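Long-range contacts in putative metal binding protein (Coccidioides immitis, PDB 3CVG), which probably binds a metal ion or another small ligand in the cleft between two lobes, as in periplasmic binding proteins: residues Q21-N26 / A57-D62; V75-T80 / A237-G242; D40-S45 / K252-W257. One frame throughout, in Å; residues are numbered along the deposited sequence.

Interaction 1: residues Q21-N26 / A57-D62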
ATOM      1  N   GLN A  21      23.722  10.132  -0.788  1.00 50.01           N
ATOM      2  CA  GLN A  21      23.243  11.333  -0.118  1.00 49.01           C
ATOM      3  C   GLN A  21      21.730  11.385   0.076  1.00 48.04           C
ATOM      4  O   GLN A  21      21.160  12.464   0.242  1.00 47.05           O
ATOM      5  CB  GLN A  21      23.697  12.577  -0.886  1.00 49.49           C
ATOM      6  CG  GLN A  21      25.199  12.744  -0.961  1.00 51.13           C
ATOM      7  CD  GLN A  21      25.598  14.064  -1.591  1.00 52.37           C
ATOM      8  OE1 GLN A  21      25.202  14.373  -2.716  1.00 52.50           O
ATOM      9  NE2 GLN A  21      26.389  14.851  -0.868  1.00 52.62           N
ATOM     10  N   LEU A  22      21.085  10.221   0.052  1.00 47.25           N
ATOM     11  CA  LEU A  22      19.639  10.137   0.240  1.00 45.07           C
ATOM     12  C   LEU A  22      19.208   8.694   0.469  1.00 44.75           C
ATOM     13  O   LEU A  22      19.301   7.854  -0.428  1.00 43.94           O
ATOM     14  CB  LEU A  22      18.897  10.715  -0.977  1.00 44.75           C
ATOM     15  CG  LEU A  22      17.358  10.689  -0.922  1.00 44.35           C
ATOM     16  CD1 LEU A  22      16.875  11.407   0.326  1.00 43.82           C
ATOM     17  CD2 LEU A  22      16.778  11.342  -2.168  1.00 44.32           C
ATOM     18  N   ARG A  23      18.738   8.418   1.684  1.00 44.15           N
ATOM     19  CA  ARG A  23      18.280   7.085   2.060  1.00 42.95           C
ATOM     20  C   ARG A  23      16.773   7.131   2.301  1.00 42.14           C
ATOM     21  O   ARG A  23      16.289   7.928   3.111  1.00 41.72           O
ATOM     22  CB  ARG A  23      19.001   6.632   3.327  1.00 43.76           C
ATOM     23  CG  ARG A  23      20.516   6.565   3.191  1.00 44.57           C
ATOM     24  CD  ARG A  23      21.164   6.537   4.560  1.00 45.31           C
ATOM     25  NE  ARG A  23      20.882   7.770   5.287  1.00 46.35           N
ATOM     26  CZ  ARG A  23      20.984   7.906   6.605  1.00 47.29           C
ATOM     27  NH1 ARG A  23      21.365   6.880   7.354  1.00 47.45           N
ATOM     28  NH2 ARG A  23      20.695   9.069   7.176  1.00 46.98           N
ATOM     29  N   ILE A  24      16.041   6.271   1.599  1.00 40.88           N
ATOM     30  CA  ILE A  24      14.586   6.227   1.708  1.00 40.44           C
ATOM     31  C   ILE A  24      14.076   4.882   2.213  1.00 40.29           C
ATOM     32  O   ILE A  24      14.434   3.833   1.679  1.00 41.55           O
ATOM     33  CB  ILE A  24      13.916   6.481   0.337  1.00 39.79           C
ATOM     34  CG1 ILE A  24      14.524   7.712  -0.334  1.00 38.75           C
ATOM     35  CG2 ILE A  24      12.423   6.687   0.521  1.00 40.50           C
ATOM     36  CD1 ILE A  24      14.092   7.888  -1.780  1.00 38.98           C
ATOM     37  N   GLY A  25      13.236   4.923   3.243  1.00 38.11           N
ATOM     38  CA  GLY A  25      12.663   3.706   3.780  1.00 36.65           C
ATOM     39  C   GLY A  25      11.240   3.587   3.267  1.00 36.12           C
ATOM     40  O   GLY A  25      10.448   4.521   3.390  1.00 35.73           O
ATOM     41  N   ASN A  26      10.908   2.447   2.676  1.00 35.39           N
ATOM     42  CA  ASN A  26       9.567   2.248   2.146  1.00 33.95           C
ATOM     43  C   ASN A  26       9.318   0.779   1.877  1.00 33.19           C
ATOM     44  O   ASN A  26      10.242  -0.033   1.900  1.00 31.76           O
ATOM     45  CB  ASN A  26       9.383   3.041   0.847  1.00 34.65           C
ATOM     46  CG  ASN A  26       8.020   2.811   0.208  1.00 36.03           C
ATOM     47  OD1 ASN A  26       6.979   3.061   0.823  1.00 35.80           O
ATOM     48  ND2 ASN A  26       8.022   2.328  -1.027  1.00 36.14           N
ATOM     49  N   ALA A  57      19.774   5.422  -1.959  1.00 43.23           N
ATOM     50  CA  ALA A  57      19.555   4.070  -1.464  1.00 43.12           C
ATOM     51  C   ALA A  57      18.155   3.890  -0.892  1.00 42.62           C
ATOM     52  O   ALA A  57      17.633   4.771  -0.203  1.00 41.95           O
ATOM     53  CB  ALA A  57      20.602   3.723  -0.405  1.00 44.36           C
ATOM     54  N   TRP A  58      17.557   2.738  -1.190  1.00 42.17           N
ATOM     55  CA  TRP A  58      16.221   2.400  -0.716  1.00 41.40           C
ATOM     56  C   TRP A  58      16.254   1.246   0.281  1.00 42.05           C
ATOM     57  O   TRP A  58      16.723   0.153  -0.030  1.00 41.06           O
ATOM     58  CB  TRP A  58      15.306   2.028  -1.896  1.00 40.03           C
ATOM     59  CG  TRP A  58      14.074   1.255  -1.478  1.00 38.96           C
ATOM     60  CD1 TRP A  58      13.218   1.564  -0.457  1.00 38.02           C
ATOM     61  CD2 TRP A  58      13.591   0.025  -2.043  1.00 38.76           C
ATOM     62  NE1 TRP A  58      12.240   0.604  -0.349  1.00 38.26           N
ATOM     63  CE2 TRP A  58      12.445  -0.352  -1.309  1.00 37.82           C
ATOM     64  CE3 TRP A  58      14.017  -0.794  -3.097  1.00 38.65           C
ATOM     65  CZ2 TRP A  58      11.719  -1.517  -1.592  1.00 37.72           C
ATOM     66  CZ3 TRP A  58      13.292  -1.953  -3.379  1.00 38.74           C
ATOM     67  CH2 TRP A  58      12.157  -2.300  -2.628  1.00 38.08           C
ATOM     68  N   TYR A  59      15.756   1.511   1.485  1.00 42.62           N
ATOM     69  CA  TYR A  59      15.678   0.511   2.546  1.00 42.46           C
ATOM     70  C   TYR A  59      14.248  -0.021   2.606  1.00 41.53           C
ATOM     71  O   TYR A  59      13.296   0.752   2.730  1.00 40.72           O
ATOM     72  CB  TYR A  59      16.046   1.136   3.889  1.00 43.49           C
ATOM     73  CG  TYR A  59      17.528   1.310   4.087  1.00 44.99           C
ATOM     74  CD1 TYR A  59      18.298   0.291   4.647  1.00 45.22           C
ATOM     75  CD2 TYR A  59      18.167   2.485   3.699  1.00 44.18           C
ATOM     76  CE1 TYR A  59      19.673   0.440   4.820  1.00 45.73           C
ATOM     77  CE2 TYR A  59      19.538   2.642   3.865  1.00 45.97           C
ATOM     78  CZ  TYR A  59      20.284   1.620   4.426  1.00 45.17           C
ATOM     79  OH  TYR A  59      21.637   1.787   4.592  1.00 45.59           O
ATOM     80  N   LYS A  60      14.106  -1.339   2.515  1.00 40.72           N
ATOM     81  CA  LYS A  60      12.795  -1.977   2.542  1.00 40.78           C
ATOM     82  C   LYS A  60      12.268  -2.080   3.966  1.00 40.64           C
ATOM     83  O   LYS A  60      12.884  -2.723   4.819  1.00 40.05           O
ATOM     84  CB  LYS A  60      12.883  -3.370   1.923  1.00 41.47           C
ATOM     85  CG  LYS A  60      11.555  -4.078   1.770  1.00 44.33           C
ATOM     86  CD  LYS A  60      11.726  -5.362   0.969  1.00 46.07           C
ATOM     87  CE  LYS A  60      10.381  -5.984   0.610  1.00 48.41           C
ATOM     88  NZ  LYS A  60      10.538  -7.168  -0.284  1.00 50.18           N
ATOM     89  N   SER A  61      11.120  -1.455   4.215  1.00 39.04           N
ATOM     90  CA  SER A  61      10.527  -1.472   5.544  1.00 38.90           C
ATOM     91  C   SER A  61       9.058  -1.065   5.543  1.00 38.19           C
ATOM     92  O   SER A  61       8.640  -0.201   4.767  1.00 38.29           O
ATOM     93  CB  SER A  61      11.315  -0.538   6.466  1.00 38.46           C
ATOM     94  OG  SER A  61      11.424   0.757   5.898  1.00 41.22           O
ATOM     95  N   ASP A  62       8.271  -1.697   6.410  1.00 36.80           N
ATOM     96  CA  ASP A  62       6.860  -1.354   6.498  1.00 35.48           C
ATOM     97  C   ASP A  62       6.793  -0.008   7.214  1.00 34.02           C
ATOM     98  O   ASP A  62       7.822   0.513   7.645  1.00 34.40           O
ATOM     99  CB  ASP A  62       6.075  -2.439   7.257  1.00 37.24           C
ATOM    100  CG  ASP A  62       6.407  -2.502   8.742  1.00 36.51           C
ATOM    101  OD1 ASP A  62       7.264  -1.728   9.215  1.00 38.43           O
ATOM    102  OD2 ASP A  62       5.796  -3.337   9.439  1.00 35.99           O
TER
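The indole of Trp58 has the backbone N of Lys60 3.9 Å above one face, offset toward the ring rim. At its edge, near the ring plane, lie Ile24 O and the backbone N and O of Asn26. The segments are neighbouring parallel strands in the sheet of one lobe of the periplasmic binding protein fold. The phenol ring of Tyr59 points to the other side of the sheet. There Arg23 CB sits at the ring edge, 4.1 Å from Tyr59 CE2. The two side chains run side by side, with guanidinium and ring planes 83° apart.

Four backbone bonds form the parallel ladder. Ala57 N donates to Leu22 O, Ile24 N to Ala57 O, Tyr59 N to Ile24 O (2.7 Å), and Asn26 N to Tyr59 O. CA-H groups of Arg23, Trp58 and Gly25 touch Ala57 O, Ile24 O and Tyr59 O, and Lys60 CA touches Asn26 O. The Arg23 chain bends at chi3, and its guanidinium leads away from segment 57-62 to a salt bridge with Asp76. Ser61 OG bonds to Thr66 OG1.

The ladder ends at Asn26 O, which accepts two bonds. Ser61 N reaches it at 2.9 Å. Trp58 CG is anti to its backbone N (chi1 161°), which puts the indole edge beside Asn26. Trp58 NE1 then meets Asn26 O at 3.1 Å, near the indole plane but above the carbonyl plane.

Interaction 2: residues V75-T80 / A237-G242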
ATOM      1  N   VAL A  75      17.510   6.016   7.920  1.00 41.39           N
ATOM      2  CA  VAL A  75      17.099   6.581   6.639  1.00 41.64           C
ATOM      3  C   VAL A  75      16.847   8.074   6.821  1.00 40.85           C
ATOM      4  O   VAL A  75      16.714   8.553   7.948  1.00 41.51           O
ATOM      5  CB  VAL A  75      15.815   5.911   6.097  1.00 41.86           C
ATOM      6  CG1 VAL A  75      16.068   4.430   5.864  1.00 42.43           C
ATOM      7  CG2 VAL A  75      14.661   6.122   7.070  1.00 41.99           C
ATOM      8  N   ASP A  76      16.788   8.805   5.715  1.00 39.73           N
ATOM      9  CA  ASP A  76      16.565  10.249   5.761  1.00 41.24           C
ATOM     10  C   ASP A  76      15.091  10.593   5.578  1.00 39.70           C
ATOM     11  O   ASP A  76      14.575  11.542   6.178  1.00 38.78           O
ATOM     12  CB  ASP A  76      17.390  10.928   4.669  1.00 42.10           C
ATOM     13  CG  ASP A  76      18.855  10.582   4.758  1.00 43.64           C
ATOM     14  OD1 ASP A  76      19.492  10.970   5.760  1.00 45.41           O
ATOM     15  OD2 ASP A  76      19.363   9.915   3.832  1.00 44.38           O
ATOM     16  N   VAL A  77      14.422   9.820   4.733  1.00 39.68           N
ATOM     17  CA  VAL A  77      13.010  10.025   4.471  1.00 38.27           C
ATOM     18  C   VAL A  77      12.304   8.686   4.448  1.00 38.06           C
ATOM     19  O   VAL A  77      12.944   7.635   4.410  1.00 37.94           O
ATOM     20  CB  VAL A  77      12.782  10.734   3.120  1.00 38.52           C
ATOM     21  CG1 VAL A  77      13.266  12.172   3.201  1.00 38.50           C
ATOM     22  CG2 VAL A  77      13.510   9.994   2.013  1.00 38.69           C
ATOM     23  N   GLY A  78      10.979   8.728   4.486  1.00 37.17           N
ATOM     24  CA  GLY A  78      10.212   7.504   4.455  1.00 35.79           C
ATOM     25  C   GLY A  78       8.855   7.736   3.840  1.00 34.96           C
ATOM     26  O   GLY A  78       8.174   8.712   4.157  1.00 35.82           O
ATOM     27  N   ILE A  79       8.469   6.853   2.931  1.00 34.17           N
ATOM     28  CA  ILE A  79       7.161   6.959   2.315  1.00 32.44           C
ATOM     29  C   ILE A  79       6.328   5.988   3.136  1.00 31.65           C
ATOM     30  O   ILE A  79       6.585   4.781   3.160  1.00 30.69           O
ATOM     31  CB  ILE A  79       7.184   6.548   0.837  1.00 32.87           C
ATOM     32  CG1 ILE A  79       8.119   7.480   0.062  1.00 33.41           C
ATOM     33  CG2 ILE A  79       5.773   6.621   0.253  1.00 31.57           C
ATOM     34  CD1 ILE A  79       8.181   7.200  -1.424  1.00 35.45           C
ATOM     35  N   THR A  80       5.340   6.531   3.831  1.00 30.57           N
ATOM     36  CA  THR A  80       4.498   5.730   4.695  1.00 28.71           C
ATOM     37  C   THR A  80       3.043   5.664   4.246  1.00 27.97           C
ATOM     38  O   THR A  80       2.606   6.435   3.386  1.00 26.37           O
ATOM     39  CB  THR A  80       4.593   6.271   6.128  1.00 28.81           C
ATOM     40  OG1 THR A  80       4.296   7.674   6.130  1.00 32.34           O
ATOM     41  CG2 THR A  80       6.003   6.083   6.661  1.00 27.92           C
ATOM     42  N   ALA A 237      -0.192   7.654   0.355  1.00 24.68           N
ATOM     43  CA  ALA A 237       1.221   7.541   0.674  1.00 24.96           C
ATOM     44  C   ALA A 237       1.763   8.932   0.956  1.00 24.16           C
ATOM     45  O   ALA A 237       1.526   9.860   0.180  1.00 24.96           O
ATOM     46  CB  ALA A 237       1.977   6.911  -0.497  1.00 22.94           C
ATOM     47  N   HIS A 238       2.462   9.076   2.079  1.00 24.25           N
ATOM     48  CA  HIS A 238       3.050  10.348   2.475  1.00 25.70           C
ATOM     49  C   HIS A 238       4.550  10.181   2.691  1.00 27.76           C
ATOM     50  O   HIS A 238       5.026   9.085   3.015  1.00 25.72           O
ATOM     51  CB  HIS A 238       2.436  10.866   3.786  1.00 23.80           C
ATOM     52  CG  HIS A 238       1.084  11.483   3.632  1.00 22.58           C
ATOM     53  ND1 HIS A 238      -0.064  10.734   3.470  1.00 23.20           N
ATOM     54  CD2 HIS A 238       0.691  12.779   3.626  1.00 22.16           C
ATOM     55  CE1 HIS A 238      -1.105  11.546   3.374  1.00 25.19           C
ATOM     56  NE2 HIS A 238      -0.671  12.791   3.464  1.00 23.73           N
ATOM     57  N   LEU A 239       5.297  11.270   2.505  1.00 29.23           N
ATOM     58  CA  LEU A 239       6.736  11.245   2.724  1.00 30.06           C
ATOM     59  C   LEU A 239       7.017  11.905   4.067  1.00 30.94           C
ATOM     60  O   LEU A 239       6.396  12.912   4.413  1.00 29.39           O
ATOM     61  CB  LEU A 239       7.480  12.020   1.636  1.00 33.64           C
ATOM     62  CG  LEU A 239       8.999  12.049   1.836  1.00 33.93           C
ATOM     63  CD1 LEU A 239       9.576  10.697   1.465  1.00 35.40           C
ATOM     64  CD2 LEU A 239       9.629  13.128   0.973  1.00 36.97           C
ATOM     65  N   LEU A 240       7.943  11.329   4.825  1.00 30.57           N
ATOM     66  CA  LEU A 240       8.311  11.882   6.121  1.00 31.43           C
ATOM     67  C   LEU A 240       9.772  12.294   6.086  1.00 32.39           C
ATOM     68  O   LEU A 240      10.626  11.526   5.649  1.00 32.84           O
ATOM     69  CB  LEU A 240       8.104  10.850   7.234  1.00 29.63           C
ATOM     70  CG  LEU A 240       6.668  10.428   7.572  1.00 27.82           C
ATOM     71  CD1 LEU A 240       6.691   9.336   8.639  1.00 27.19           C
ATOM     72  CD2 LEU A 240       5.877  11.635   8.059  1.00 28.24           C
ATOM     73  N   VAL A 241      10.049  13.516   6.520  1.00 33.08           N
ATOM     74  CA  VAL A 241      11.415  14.016   6.568  1.00 35.23           C
ATOM     75  C   VAL A 241      11.901  13.850   8.001  1.00 36.51           C
ATOM     76  O   VAL A 241      11.326  14.419   8.931  1.00 37.82           O
ATOM     77  CB  VAL A 241      11.487  15.504   6.160  1.00 35.33           C
ATOM     78  CG1 VAL A 241      12.877  16.062   6.436  1.00 35.51           C
ATOM     79  CG2 VAL A 241      11.147  15.646   4.681  1.00 34.99           C
ATOM     80  N   GLY A 242      12.948  13.052   8.171  1.00 38.05           N
ATOM     81  CA  GLY A 242      13.489  12.810   9.495  1.00 39.85           C
ATOM     82  C   GLY A 242      14.020  14.065  10.155  1.00 41.04           C
ATOM     83  O   GLY A 242      14.686  14.876   9.511  1.00 41.48           O
TER
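His238 O takes one hydrogen bond and one weaker CA-H contact from the facing strand. Thr80 N donates the 2.7 Å hydrogen bond to His238 O, nearly along the C=O axis, and the CA-H of Ile79 points at the same oxygen. Gly78 O and Leu240 O are held in the same way. This is an antiparallel ladder. It joins the short strand 77-80 to the long strand 234-241 within the sheet of one lobe of the binding-protein fold.

Thr80 and His238 form a hydrogen-bonded pair, with His238 N donating to Thr80 O. Gly78 and Leu240 form the next such pair. Leu240 N lies 2.7 Å from Gly78 O, while Gly78 N to Leu240 O is longer and more bent, with an N-H...O angle of 139°. Gly242 N to Asp76 O closes the row.

On one face of the sheet, Leu239 CD1 lies against Val77 and Ile79. Leu239 CG is anti to the backbone N (chi1 179°), and this sends CD1 across toward the other strand. Leu239 CD1 touches Val77 CB at 3.6 Å and Ile79 CG1 at 3.8 Å, crossing both side chains obliquely. Ile79 CG2 also meets Ala237 CB. Helix 248-259 packs on this face, with Ala251 against Val77 and Ala255 against Leu239.

The opposite face carries Thr80, His238 and Leu240. His238 swings outward, and its ring stacks with Tyr101. Thr80 OG1 takes the crowded position between N and the carbonyl carbon (chi1 54°) and hydrogen-bonds to Glu86. The Leu240 side chain crosses Thr80 at about a right angle, its CD1 3.8 Å from Thr80 OG1 and 3.9 Å from Thr80 CG2.

Interaction 3: residues D40-S45 / K252-W257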
ATOM      1  N   ASP A  40      15.920   8.107  -9.697  1.00 42.21           N
ATOM      2  CA  ASP A  40      16.660   8.405 -10.917  1.00 43.06           C
ATOM      3  C   ASP A  40      16.258   9.762 -11.478  1.00 43.80           C
ATOM      4  O   ASP A  40      17.061  10.439 -12.122  1.00 44.52           O
ATOM      5  CB  ASP A  40      16.426   7.321 -11.980  1.00 43.11           C
ATOM      6  CG  ASP A  40      17.151   6.023 -11.665  1.00 42.74           C
ATOM      7  OD1 ASP A  40      18.084   6.050 -10.831  1.00 44.11           O
ATOM      8  OD2 ASP A  40      16.798   4.979 -12.258  1.00 41.25           O
ATOM      9  N   ALA A  41      15.013  10.158 -11.230  1.00 43.87           N
ATOM     10  CA  ALA A  41      14.508  11.438 -11.715  1.00 44.49           C
ATOM     11  C   ALA A  41      14.989  12.597 -10.841  1.00 44.62           C
ATOM     12  O   ALA A  41      15.208  13.706 -11.333  1.00 45.09           O
ATOM     13  CB  ALA A  41      12.988  11.415 -11.763  1.00 44.67           C
ATOM     14  N   PHE A  42      15.143  12.340  -9.545  1.00 44.69           N
ATOM     15  CA  PHE A  42      15.616  13.370  -8.627  1.00 44.64           C
ATOM     16  C   PHE A  42      17.108  13.587  -8.853  1.00 45.54           C
ATOM     17  O   PHE A  42      17.556  14.720  -9.021  1.00 45.46           O
ATOM     18  CB  PHE A  42      15.374  12.954  -7.173  1.00 43.73           C
ATOM     19  CG  PHE A  42      15.884  13.949  -6.163  1.00 44.04           C
ATOM     20  CD1 PHE A  42      15.353  15.235  -6.103  1.00 43.47           C
ATOM     21  CD2 PHE A  42      16.890  13.597  -5.268  1.00 43.58           C
ATOM     22  CE1 PHE A  42      15.811  16.157  -5.164  1.00 42.82           C
ATOM     23  CE2 PHE A  42      17.357  14.512  -4.324  1.00 43.17           C
ATOM     24  CZ  PHE A  42      16.817  15.793  -4.272  1.00 43.14           C
ATOM     25  N   ILE A  43      17.873  12.498  -8.843  1.00 45.95           N
ATOM     26  CA  ILE A  43      19.309  12.583  -9.074  1.00 47.09           C
ATOM     27  C   ILE A  43      19.500  13.315 -10.396  1.00 47.92           C
ATOM     28  O   ILE A  43      20.400  14.141 -10.547  1.00 48.88           O
ATOM     29  CB  ILE A  43      19.956  11.190  -9.218  1.00 46.38           C
ATOM     30  CG1 ILE A  43      19.775  10.380  -7.937  1.00 46.71           C
ATOM     31  CG2 ILE A  43      21.435  11.344  -9.534  1.00 46.87           C
ATOM     32  CD1 ILE A  43      20.249   8.942  -8.059  1.00 46.96           C
ATOM     33  N   LYS A  44      18.629  12.999 -11.347  1.00 48.07           N
ATOM     34  CA  LYS A  44      18.676  13.598 -12.669  1.00 48.48           C
ATOM     35  C   LYS A  44      18.589  15.117 -12.594  1.00 48.44           C
ATOM     36  O   LYS A  44      19.484  15.808 -13.067  1.00 48.18           O
ATOM     37  CB  LYS A  44      17.533  13.041 -13.525  1.00 49.34           C
ATOM     38  CG  LYS A  44      17.699  13.224 -15.024  1.00 50.45           C
ATOM     39  CD  LYS A  44      17.220  14.583 -15.506  1.00 50.57           C
ATOM     40  CE  LYS A  44      17.239  14.642 -17.030  1.00 51.34           C
ATOM     41  NZ  LYS A  44      16.575  15.869 -17.565  1.00 51.29           N
ATOM     42  N   SER A  45      17.525  15.632 -11.982  1.00 48.05           N
ATOM     43  CA  SER A  45      17.326  17.078 -11.872  1.00 47.75           C
ATOM     44  C   SER A  45      18.328  17.851 -11.016  1.00 47.86           C
ATOM     45  O   SER A  45      18.502  19.052 -11.212  1.00 47.49           O
ATOM     46  CB  SER A  45      15.908  17.377 -11.375  1.00 46.91           C
ATOM     47  OG  SER A  45      14.955  17.100 -12.386  1.00 47.31           O
ATOM     48  N   LYS A 252      15.115  17.608   2.315  1.00 43.49           N
ATOM     49  CA  LYS A 252      14.222  18.746   2.145  1.00 43.46           C
ATOM     50  C   LYS A 252      14.042  18.987   0.648  1.00 42.58           C
ATOM     51  O   LYS A 252      12.962  19.360   0.190  1.00 41.36           O
ATOM     52  CB  LYS A 252      14.832  19.988   2.804  1.00 45.22           C
ATOM     53  CG  LYS A 252      13.880  21.166   2.946  1.00 47.59           C
ATOM     54  CD  LYS A 252      12.779  20.857   3.950  1.00 49.76           C
ATOM     55  CE  LYS A 252      11.896  22.070   4.196  1.00 49.18           C
ATOM     56  NZ  LYS A 252      10.814  21.755   5.170  1.00 50.35           N
ATOM     57  N   GLU A 253      15.117  18.770  -0.105  1.00 42.22           N
ATOM     58  CA  GLU A 253      15.097  18.941  -1.554  1.00 42.12           C
ATOM     59  C   GLU A 253      14.203  17.882  -2.184  1.00 40.97           C
ATOM     60  O   GLU A 253      13.354  18.189  -3.021  1.00 40.54           O
ATOM     61  CB  GLU A 253      16.508  18.804  -2.127  1.00 42.84           C
ATOM     62  CG  GLU A 253      17.422  19.971  -1.824  1.00 46.19           C
ATOM     63  CD  GLU A 253      17.034  21.219  -2.588  1.00 47.56           C
ATOM     64  OE1 GLU A 253      17.074  21.192  -3.839  1.00 48.48           O
ATOM     65  OE2 GLU A 253      16.688  22.226  -1.938  1.00 49.03           O
ATOM     66  N   PHE A 254      14.408  16.630  -1.784  1.00 39.19           N
ATOM     67  CA  PHE A 254      13.610  15.539  -2.317  1.00 39.66           C
ATOM     68  C   PHE A 254      12.138  15.767  -1.996  1.00 38.22           C
ATOM     69  O   PHE A 254      11.279  15.636  -2.866  1.00 38.23           O
ATOM     70  CB  PHE A 254      14.056  14.197  -1.731  1.00 40.04           C
ATOM     71  CG  PHE A 254      13.303  13.023  -2.290  1.00 41.28           C
ATOM     72  CD1 PHE A 254      13.363  12.731  -3.649  1.00 39.78           C
ATOM     73  CD2 PHE A 254      12.513  12.227  -1.469  1.00 41.35           C
ATOM     74  CE1 PHE A 254      12.643  11.667  -4.186  1.00 39.83           C
ATOM     75  CE2 PHE A 254      11.788  11.158  -1.999  1.00 40.73           C
ATOM     76  CZ  PHE A 254      11.857  10.879  -3.362  1.00 38.95           C
ATOM     77  N   ALA A 255      11.853  16.112  -0.744  1.00 37.56           N
ATOM     78  CA  ALA A 255      10.475  16.352  -0.329  1.00 37.22           C
ATOM     79  C   ALA A 255       9.801  17.368  -1.253  1.00 36.74           C
ATOM     80  O   ALA A 255       8.735  17.098  -1.815  1.00 34.38           O
ATOM     81  CB  ALA A 255      10.440  16.841   1.117  1.00 37.86           C
ATOM     82  N   LYS A 256      10.430  18.532  -1.410  1.00 37.11           N
ATOM     83  CA  LYS A 256       9.908  19.598  -2.268  1.00 37.96           C
ATOM     84  C   LYS A 256       9.719  19.140  -3.710  1.00 36.71           C
ATOM     85  O   LYS A 256       8.689  19.405  -4.334  1.00 36.70           O
ATOM     86  CB  LYS A 256      10.861  20.800  -2.249  1.00 40.80           C
ATOM     87  CG  LYS A 256      10.494  21.900  -1.267  1.00 43.38           C
ATOM     88  CD  LYS A 256       9.220  22.609  -1.708  1.00 46.92           C
ATOM     89  CE  LYS A 256       8.994  23.903  -0.935  1.00 46.97           C
ATOM     90  NZ  LYS A 256       7.847  24.668  -1.509  1.00 47.89           N
ATOM     91  N   TRP A 257      10.731  18.465  -4.239  1.00 35.32           N
ATOM     92  CA  TRP A 257      10.690  17.967  -5.611  1.00 35.00           C
ATOM     93  C   TRP A 257       9.550  16.962  -5.817  1.00 34.50           C
ATOM     94  O   TRP A 257       8.799  17.037  -6.794  1.00 31.90           O
ATOM     95  CB  TRP A 257      12.019  17.296  -5.956  1.00 36.01           C
ATOM     96  CG  TRP A 257      12.028  16.670  -7.308  1.00 36.84           C
ATOM     97  CD1 TRP A 257      12.293  17.285  -8.495  1.00 36.56           C
ATOM     98  CD2 TRP A 257      11.707  15.310  -7.618  1.00 38.54           C
ATOM     99  NE1 TRP A 257      12.157  16.389  -9.533  1.00 38.90           N
ATOM    100  CE2 TRP A 257      11.797  15.169  -9.022  1.00 37.78           C
ATOM    101  CE3 TRP A 257      11.347  14.194  -6.847  1.00 37.25           C
ATOM    102  CZ2 TRP A 257      11.539  13.958  -9.674  1.00 38.26           C
ATOM    103  CZ3 TRP A 257      11.090  12.990  -7.494  1.00 38.43           C
ATOM    104  CH2 TRP A 257      11.188  12.883  -8.897  1.00 38.17           C
TER
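Phe42 is the tight part of this helix-to-helix contact. Its CG is anti to the backbone N (chi1 178°), so the ring reaches across to helix 248-259. Phe254 meets it edge-to-face: the edge of Phe254 points at one face of Phe42, with Phe254 CD1 3.8 Å from Phe42 CG. Phe254 CA also lies over the Phe42 face as a CH-pi contact. At the edge of the same ring, Glu253 CB is 3.7 Å from Phe42 CZ.

Trp257 comes from the next turn. It slides past Phe42 in the opposite direction, and one indole face takes Phe42 CB over its six-membered ring. Phe42 CD1 lies 3.8 Å from Trp257 CG. The far end of the indole reaches Ala41, where Trp257 CZ2 is 3.6 Å from Ala41 CB. The three rings make an aromatic cluster. Through Leu22, helices 34-47 and 248-259 pack together against the sheet of this binding-protein lobe.

The other side is looser. Ser45 OG stands 4.1 Å from Trp257 NE1, too far to bond. The Glu253 carboxylate turns away to a salt bridge with Lys46, on the other helix just beyond segment 40-45.

The axes of the two segments approach to 10.9 Å, at 109°, and large rings span the gap. Ring and methyl packing, without hydrogen bonds, joins these segments. Shape fit and exclusion of water therefore do the holding here, with the Glu253-Lys46 bridge beside them.

In the fold
Interactions 1 and 2 lie in one sheet, their centres about 9 Å apart, because strands 20-26 and 77-80 are neighbours. A probable hydrogen bond runs between Gly25 N and Val77 O, and Ile24 CG1 packs 3.4 Å from Val77 CG2. Interaction 3 packs against this sheet, its centre about 14 Å from the centre of interaction 1 and 13 Å from that of interaction 2. Phe254 touches Ile24, Val77 and Leu239. The strand order 55-60, 20-26, 77-80, 234-241 fits a type II binding-protein lobe. The bound calcium ion is about 10 Å from the Asn26 side chain and 11 Å from that of Ala237; at these distances neither side chain coordinates the ion.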